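Local coordinates for hypothetical protein (Bacteroides uniformis ATCC 8492, PDB 4QRL) that is of unknown function but, as a lipocalin-like barrel protein, may bind a small hydrophobic ligand, at residues A10-A21 against E107-F116. Sequence-based numbering, arbitrary orientation.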
loop_
_atom_site.group_PDB
_atom_site.type_symbol
_atom_site.label_atom_id
_atom_site.label_comp_id
_atom_site.label_asym_id
_atom_site.label_seq_id
_atom_site.Cartn_x
_atom_site.Cartn_y
_atom_site.Cartn_z
ATOM N N ALA A 10 0.304 10.888 -7.109
ATOM C CA ALA A 10 -0.962 11.434 -6.627
ATOM C C ALA A 10 -2.183 10.692 -7.152
ATOM O O ALA A 10 -2.292 10.426 -8.349
ATOM C CB ALA A 10 -1.065 12.907 -6.977
ATOM N N GLY A 11 -3.093 10.379 -6.241
ATOM C CA GLY A 11 -4.343 9.694 -6.560
ATOM C C GLY A 11 -4.500 8.321 -5.948
ATOM O O GLY A 11 -3.772 7.946 -5.026
ATOM N N LYS A 12 -5.418 7.524 -6.540
ATOM C CA LYS A 12 -5.794 6.213 -6.043
ATOM C C LYS A 12 -5.218 5.133 -6.916
ATOM O O LYS A 12 -5.174 5.269 -8.141
ATOM C CB LYS A 12 -7.328 6.104 -5.952
ATOM C CG LYS A 12 -7.791 4.827 -5.234
ATOM C CD LYS A 12 -9.322 4.794 -5.134
ATOM C CE LYS A 12 -9.823 5.182 -3.772
ATOM N NZ LYS A 12 -9.599 6.615 -3.470
ATOM N N TRP A 13 -4.812 4.063 -6.269
ATOM C CA TRP A 13 -4.129 2.948 -6.876
ATOM C C TRP A 13 -4.719 1.631 -6.449
ATOM O O TRP A 13 -4.835 1.371 -5.241
ATOM C CB TRP A 13 -2.654 2.995 -6.427
ATOM C CG TRP A 13 -1.878 4.154 -6.947
ATOM C CD1 TRP A 13 -1.587 5.313 -6.291
ATOM C CD2 TRP A 13 -1.146 4.189 -8.177
ATOM N NE1 TRP A 13 -0.820 6.134 -7.100
ATOM C CE2 TRP A 13 -0.535 5.462 -8.269
ATOM C CE3 TRP A 13 -1.005 3.292 -9.250
ATOM C CZ2 TRP A 13 0.276 5.819 -9.350
ATOM C CZ3 TRP A 13 -0.301 3.701 -10.384
ATOM C CH2 TRP A 13 0.324 4.950 -10.428
ATOM N N GLN A 14 -5.075 0.797 -7.419
ATOM C CA GLN A 14 -5.581 -0.542 -7.081
ATOM C C GLN A 14 -4.411 -1.484 -6.961
ATOM O O GLN A 14 -3.663 -1.624 -7.920
ATOM C CB GLN A 14 -6.546 -1.060 -8.160
ATOM C CG GLN A 14 -7.013 -2.505 -7.849
ATOM C CD GLN A 14 -7.896 -3.109 -8.898
ATOM O OE1 GLN A 14 -7.758 -2.837 -10.084
ATOM N NE2 GLN A 14 -8.798 -3.992 -8.475
ATOM N N LEU A 15 -4.269 -2.158 -5.805
ATOM C CA LEU A 15 -3.204 -3.153 -5.639
ATOM C C LEU A 15 -3.705 -4.417 -6.340
ATOM O O LEU A 15 -4.668 -5.048 -5.897
ATOM C CB LEU A 15 -2.865 -3.387 -4.149
ATOM C CG LEU A 15 -1.439 -3.927 -3.820
ATOM C CD1 LEU A 15 -1.119 -3.751 -2.327
ATOM C CD2 LEU A 15 -1.294 -5.403 -4.179
ATOM N N ARG A 16 -3.121 -4.708 -7.488
ATOM C CA ARG A 16 -3.531 -5.822 -8.344
ATOM C C ARG A 16 -2.941 -7.143 -7.967
ATOM O O ARG A 16 -3.544 -8.194 -8.235
ATOM C CB ARG A 16 -3.074 -5.541 -9.804
ATOM C CG ARG A 16 -3.732 -4.370 -10.459
ATOM C CD ARG A 16 -3.174 -4.230 -11.856
ATOM N NE ARG A 16 -3.613 -5.305 -12.741
ATOM C CZ ARG A 16 -3.391 -5.328 -14.050
ATOM N NH1 ARG A 16 -2.732 -4.335 -14.639
ATOM N NH2 ARG A 16 -3.822 -6.345 -14.782
ATOM N N GLN A 17 -1.681 -7.119 -7.540
ATOM C CA GLN A 17 -0.980 -8.368 -7.318
ATOM C C GLN A 17 0.165 -8.231 -6.335
ATOM O O GLN A 17 0.758 -7.164 -6.225
ATOM C CB GLN A 17 -0.389 -8.813 -8.693
ATOM C CG GLN A 17 0.185 -10.213 -8.745
ATOM C CD GLN A 17 0.907 -10.443 -10.048
ATOM O OE1 GLN A 17 1.727 -9.643 -10.474
ATOM N NE2 GLN A 17 0.587 -11.528 -10.718
ATOM N N TYR A 18 0.468 -9.328 -5.618
ATOM C CA TYR A 18 1.674 -9.432 -4.816
ATOM C C TYR A 18 2.592 -10.395 -5.502
ATOM O O TYR A 18 2.144 -11.456 -5.942
ATOM C CB TYR A 18 1.433 -9.901 -3.373
ATOM C CG TYR A 18 0.871 -8.867 -2.432
ATOM C CD1 TYR A 18 1.644 -7.790 -2.005
ATOM C CD2 TYR A 18 -0.394 -9.022 -1.876
ATOM C CE1 TYR A 18 1.144 -6.856 -1.104
ATOM C CE2 TYR A 18 -0.906 -8.095 -0.979
ATOM C CZ TYR A 18 -0.139 -7.005 -0.608
ATOM O OH TYR A 18 -0.640 -6.113 0.300
ATOM N N GLN A 19 3.890 -10.080 -5.562
ATOM C CA GLN A 19 4.856 -11.037 -6.097
ATOM C C GLN A 19 5.774 -11.343 -4.954
ATOM O O GLN A 19 6.592 -10.519 -4.567
ATOM C CB GLN A 19 5.588 -10.510 -7.324
ATOM C CG GLN A 19 4.662 -10.317 -8.502
ATOM C CD GLN A 19 5.397 -9.742 -9.672
ATOM O OE1 GLN A 19 6.607 -9.482 -9.618
ATOM N NE2 GLN A 19 4.667 -9.483 -10.733
ATOM N N TYR A 20 5.580 -12.502 -4.354
ATOM C CA TYR A 20 6.315 -12.840 -3.176
ATOM C C TYR A 20 7.751 -13.226 -3.454
ATOM O O TYR A 20 8.080 -13.764 -4.521
ATOM C CB TYR A 20 5.563 -13.935 -2.417
ATOM C CG TYR A 20 4.277 -13.402 -1.818
ATOM C CD1 TYR A 20 4.284 -12.694 -0.622
ATOM C CD2 TYR A 20 3.048 -13.642 -2.429
ATOM C CE1 TYR A 20 3.108 -12.191 -0.072
ATOM C CE2 TYR A 20 1.862 -13.144 -1.886
ATOM C CZ TYR A 20 1.896 -12.437 -0.696
ATOM O OH TYR A 20 0.729 -12.006 -0.102
ATOM N N ALA A 21 8.611 -12.948 -2.470
ATOM C CA ALA A 21 10.040 -13.221 -2.543
ATOM C C ALA A 21 10.338 -14.680 -2.870
ATOM O O ALA A 21 11.286 -14.942 -3.611
ATOM C CB ALA A 21 10.702 -12.834 -1.242
ATOM N N GLU A 107 11.758 -6.200 1.090
ATOM C CA GLU A 107 12.375 -7.486 1.435
ATOM C C GLU A 107 11.975 -8.569 0.405
ATOM O O GLU A 107 11.459 -9.611 0.782
ATOM C CB GLU A 107 12.002 -7.896 2.887
ATOM C CG GLU A 107 12.591 -6.958 3.925
ATOM C CD GLU A 107 12.466 -7.359 5.381
ATOM O OE1 GLU A 107 11.715 -8.309 5.693
ATOM O OE2 GLU A 107 13.138 -6.717 6.217
ATOM N N GLY A 108 12.173 -8.270 -0.887
ATOM C CA GLY A 108 11.893 -9.182 -2.001
ATOM C C GLY A 108 10.448 -9.328 -2.469
ATOM O O GLY A 108 10.209 -9.929 -3.527
ATOM N N THR A 109 9.469 -8.811 -1.690
ATOM C CA THR A 109 8.064 -8.887 -2.085
ATOM C C THR A 109 7.666 -7.619 -2.830
ATOM O O THR A 109 7.900 -6.518 -2.330
ATOM C CB THR A 109 7.157 -9.134 -0.899
ATOM O OG1 THR A 109 7.421 -10.457 -0.422
ATOM C CG2 THR A 109 5.645 -9.007 -1.270
ATOM N N LYS A 110 7.026 -7.788 -3.993
ATOM C CA LYS A 110 6.564 -6.661 -4.774
ATOM C C LYS A 110 5.054 -6.503 -4.642
ATOM O O LYS A 110 4.324 -7.490 -4.679
ATOM C CB LYS A 110 6.937 -6.786 -6.260
ATOM C CG LYS A 110 8.207 -7.566 -6.641
ATOM C CD LYS A 110 9.508 -6.927 -6.245
ATOM C CE LYS A 110 10.714 -7.723 -6.709
ATOM N NZ LYS A 110 10.684 -9.153 -6.279
ATOM N N SER A 111 4.609 -5.248 -4.504
ATOM C CA SER A 111 3.216 -4.789 -4.476
ATOM C C SER A 111 2.995 -4.105 -5.842
ATOM O O SER A 111 3.625 -3.082 -6.119
ATOM C CB SER A 111 3.019 -3.816 -3.312
ATOM O OG SER A 111 3.169 -4.461 -2.059
ATOM N N ILE A 112 2.168 -4.699 -6.702
ATOM C CA ILE A 112 1.929 -4.195 -8.069
ATOM C C ILE A 112 0.612 -3.429 -8.131
ATOM O O ILE A 112 -0.426 -4.007 -7.817
ATOM C CB ILE A 112 1.897 -5.372 -9.087
ATOM C CG1 ILE A 112 3.021 -6.450 -8.893
ATOM C CG2 ILE A 112 1.703 -4.857 -10.528
ATOM C CD1 ILE A 112 4.382 -6.033 -9.009
ATOM N N PHE A 113 0.642 -2.173 -8.585
ATOM C CA PHE A 113 -0.581 -1.326 -8.637
ATOM C C PHE A 113 -0.860 -0.744 -10.015
ATOM O O PHE A 113 0.063 -0.501 -10.789
ATOM C CB PHE A 113 -0.472 -0.094 -7.685
ATOM C CG PHE A 113 -0.115 -0.369 -6.252
ATOM C CD1 PHE A 113 1.205 -0.653 -5.886
ATOM C CD2 PHE A 113 -1.070 -0.262 -5.254
ATOM C CE1 PHE A 113 1.541 -0.912 -4.548
ATOM C CE2 PHE A 113 -0.732 -0.504 -3.910
ATOM C CZ PHE A 113 0.575 -0.809 -3.565
ATOM N N ARG A 114 -2.153 -0.437 -10.270
ATOM C CA ARG A 114 -2.572 0.306 -11.453
ATOM C C ARG A 114 -3.386 1.467 -10.982
ATOM O O ARG A 114 -4.098 1.352 -9.989
ATOM C CB ARG A 114 -3.362 -0.548 -12.467
ATOM C CG ARG A 114 -4.764 -1.028 -11.967
ATOM C CD ARG A 114 -5.564 -1.770 -13.038
ATOM N NE ARG A 114 -6.536 -2.692 -12.436
ATOM C CZ ARG A 114 -6.945 -3.826 -13.001
ATOM N NH1 ARG A 114 -6.491 -4.182 -14.195
ATOM N NH2 ARG A 114 -7.807 -4.615 -12.370
ATOM N N LYS A 115 -3.270 2.606 -11.679
ATOM C CA LYS A 115 -3.997 3.797 -11.305
ATOM C C LYS A 115 -5.507 3.506 -11.384
ATOM O O LYS A 115 -5.962 2.822 -12.306
ATOM C CB LYS A 115 -3.592 4.962 -12.211
ATOM C CG LYS A 115 -4.030 6.324 -11.713
ATOM C CD LYS A 115 -3.220 6.770 -10.488
ATOM C CE LYS A 115 -2.758 8.181 -10.626
ATOM N NZ LYS A 115 -1.471 8.316 -11.356
ATOM N N PHE A 116 -6.244 3.945 -10.368
ATOM C CA PHE A 116 -7.682 3.698 -10.271
ATOM C C PHE A 116 -8.443 5.035 -10.286
ATOM O O PHE A 116 -8.630 5.600 -11.386
ATOM C CB PHE A 116 -7.978 2.857 -8.997
ATOM C CG PHE A 116 -9.326 2.166 -9.010
ATOM C CD1 PHE A 116 -9.550 1.047 -9.814
ATOM C CD2 PHE A 116 -10.365 2.613 -8.193
ATOM C CE1 PHE A 116 -10.775 0.370 -9.772
ATOM C CE2 PHE A 116 -11.607 1.951 -8.185
ATOM C CZ PHE A 116 -11.807 0.857 -8.998
ATOM O OXT PHE A 116 -8.784 5.544 -9.210
HETATM O O HOH W 1 9.103 -10.466 -8.603
#
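Trp13 and Lys115 mark the tightly packed side of this antiparallel strand pair: Lys115 CD lies 3.8 Å from the centroid of the Trp13 six-membered ring and 13° off its normal, a CH-pi contact; Lys115 NZ continues to the carbonyls of Asp8 and Tyr99. On the same side Leu15, in one of its two modelled conformers, sets CG over one face of the Phe113 ring. On the opposite face Arg114 is exposed, while Gln14, which it grips, is buried. Arg114 holds Gln14 OE1 side-on, through NE at 2.7 Å and NH2 at 2.9 Å, with the oxygen in the guanidinium plane. The Gln14 chain is fully extended (chi1 177°) and runs alongside Arg114, carrying OE1 to it. Replacing Gln14 with a leucine would probably leave Arg114 without this acceptor and its guanidinium freer to turn. Exposed Arg16 crosses Arg114, their guanidinium planes 17° apart in an offset stack of like charges without a hydrogen bond. Between Leu15 and Gln17 the register slips by one: Arg16 N bonds to Ile112 O at 2.8 Å, Gln17 N only weakly, forming a classic beta bulge. Pairing first strand with last, 11-19 and 109-115 close the eight-stranded antiparallel barrel characteristic of lipocalin-like proteins.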